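Local structure of UDP-D-quinovosamine 4-dehydrogenase (Vibrio fischeri, 3NKL) at residues L8-G13 / L71-A76. The protein is probably an oxidoreductase and lyase acting on a nucleotide sugar, this chain being the Rossmann-like CoA-binding-family domain of a longer, membrane-associated protein. Sequence-based numbering, arbitrary orientation.
Sequences LIYGAG and LAVPSA
Tyr10 and Leu71 form a parallel beta bridge, their CA atoms 4.9 Å apart, at the C-terminal ends of strands 5-10 and 68-71. These are neighbouring strands of a Rossmann-like sheet, and the pair illustrates how neighbouring strands of such a sheet part at their C-terminal ends. The bridge closes with Ala72 N donating to Tyr10 O over 2.8 Å. Beyond it the chains separate: residues 11-13 run into helix 14-25, carrying two glycines of a GxGxxG-like sequence, whereas Val73 to Ala76 make a type I turn. A water spans the gap, donating to Ala72 O at 2.8 Å and accepting from the N-H of Gly13, the N-cap residue of helix 14-25. Hydrogen bonding between the loops thus continues without direct pairing.

Tyr10 and Leu71 send their side chains side by side to one face of the sheet, where Ile84 of helix 78-89 packs on both. Leu71 reaches across with CD2, which lies 3.6 Å from Tyr10 CB and approaches the ring obliquely. With CG anti to the backbone N (chi1 -152°), the ring extends beside its own carbonyl and brings CD1 near Val73 CG1; its hydroxyl is hydrogen-bonded to Asp37. Ile9 belongs to the other face, beneath helix 14-25, and its CG2 meets Ala72 CB at 4.0 Å. Gly11 sits at phi 121°, psi 106°, where a CB would collide with Ala72 O and Val73 CG1 as well as with the preceding carbonyl. Lacking one, Gly11 lets Val73 close in: CG1, anti to the carbonyl carbon of Val73, rests 3.7 Å from Gly11 CA and 3.6 Å from Tyr10 O.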
loop_
_atom_site.group_PDB
_atom_site.type_symbol
_atom_site.label_atom_id
_atom_site.label_comp_id
_atom_site.label_asym_id
_atom_site.label_seq_id
_atom_site.Cartn_x
_atom_site.Cartn_y
_atom_site.Cartn_z
ATOM N N LEU B 8 15.583 -8.174 -2.423
ATOM C CA LEU B 8 14.252 -8.301 -1.869
ATOM C C LEU B 8 13.539 -6.970 -2.050
ATOM O O LEU B 8 14.174 -5.903 -2.028
ATOM C CB LEU B 8 14.283 -8.615 -0.372
ATOM C CG LEU B 8 15.041 -9.869 0.072
ATOM C CD1 LEU B 8 15.083 -9.918 1.590
ATOM C CD2 LEU B 8 14.348 -11.107 -0.491
ATOM N N ILE B 9 12.222 -7.035 -2.204
ATOM C CA ILE B 9 11.406 -5.814 -2.231
ATOM C C ILE B 9 10.599 -5.763 -0.953
ATOM O O ILE B 9 9.838 -6.689 -0.650
ATOM C CB ILE B 9 10.442 -5.789 -3.426
ATOM C CG1 ILE B 9 11.241 -5.726 -4.735
ATOM C CG2 ILE B 9 9.423 -4.621 -3.286
ATOM C CD1 ILE B 9 10.380 -5.787 -5.980
ATOM N N TYR B 10 10.793 -4.696 -0.179
ATOM C CA TYR B 10 10.053 -4.515 1.054
ATOM C C TYR B 10 8.784 -3.759 0.674
ATOM O O TYR B 10 8.855 -2.604 0.275
ATOM C CB TYR B 10 10.883 -3.691 2.047
ATOM C CG TYR B 10 10.591 -3.955 3.504
ATOM C CD1 TYR B 10 9.348 -3.651 4.061
ATOM C CD2 TYR B 10 11.563 -4.511 4.333
ATOM C CE1 TYR B 10 9.081 -3.889 5.399
ATOM C CE2 TYR B 10 11.305 -4.746 5.679
ATOM C CZ TYR B 10 10.071 -4.448 6.197
ATOM O OH TYR B 10 9.842 -4.690 7.527
ATOM N N GLY B 11 7.634 -4.422 0.802
ATOM C CA GLY B 11 6.335 -3.835 0.492
ATOM C C GLY B 11 5.690 -4.680 -0.595
ATOM O O GLY B 11 6.117 -4.631 -1.746
ATOM N N ALA B 12 4.680 -5.466 -0.224
ATOM C CA ALA B 12 3.981 -6.320 -1.183
ATOM C C ALA B 12 2.577 -5.815 -1.509
ATOM O O ALA B 12 1.662 -6.608 -1.760
ATOM C CB ALA B 12 3.928 -7.775 -0.683
ATOM N N GLY B 13 2.413 -4.496 -1.515
ATOM C CA GLY B 13 1.149 -3.889 -1.907
ATOM C C GLY B 13 1.254 -3.516 -3.373
ATOM O O GLY B 13 2.185 -3.937 -4.059
ATOM N N LEU B 71 12.955 -0.515 -1.096
ATOM C CA LEU B 71 11.754 -0.170 -0.328
ATOM C C LEU B 71 10.652 0.313 -1.253
ATOM O O LEU B 71 10.852 1.249 -2.023
ATOM C CB LEU B 71 12.051 0.928 0.684
ATOM C CG LEU B 71 13.136 0.609 1.716
ATOM C CD1 LEU B 71 13.256 1.761 2.685
ATOM C CD2 LEU B 71 12.810 -0.668 2.468
ATOM N N ALA B 72 9.496 -0.333 -1.177
ATOM C CA ALA B 72 8.330 0.088 -1.928
ATOM C C ALA B 72 7.173 0.210 -0.933
ATOM O O ALA B 72 6.165 -0.499 -1.036
ATOM C CB ALA B 72 8.011 -0.923 -3.038
ATOM N N VAL B 73 7.352 1.100 0.046
ATOM C CA VAL B 73 6.344 1.354 1.071
ATOM C C VAL B 73 6.029 2.847 1.188
ATOM O O VAL B 73 6.202 3.449 2.247
ATOM C CB VAL B 73 6.790 0.831 2.448
ATOM C CG1 VAL B 73 6.686 -0.700 2.485
ATOM C CG2 VAL B 73 8.219 1.313 2.786
ATOM N N PRO B 74 5.550 3.441 0.092
ATOM C CA PRO B 74 5.222 4.874 0.082
ATOM C C PRO B 74 4.103 5.213 1.094
ATOM O O PRO B 74 3.963 6.370 1.497
ATOM C CB PRO B 74 4.753 5.123 -1.362
ATOM C CG PRO B 74 4.326 3.771 -1.881
ATOM C CD PRO B 74 5.329 2.809 -1.224
ATOM N N SER B 75 3.340 4.222 1.548
ATOM C CA SER B 75 2.268 4.558 2.500
ATOM C C SER B 75 2.708 4.451 3.957
ATOM O O SER B 75 1.910 4.643 4.863
ATOM C CB SER B 75 1.004 3.717 2.267
ATOM O OG SER B 75 1.226 2.367 2.637
ATOM N N ALA B 76 3.970 4.116 4.189
ATOM C CA ALA B 76 4.465 4.032 5.553
ATOM C C ALA B 76 4.704 5.449 6.063
ATOM O O ALA B 76 5.187 6.303 5.319
ATOM C CB ALA B 76 5.794 3.207 5.576
HETATM O O HOH W 1 3.955 -2.078 -1.701
#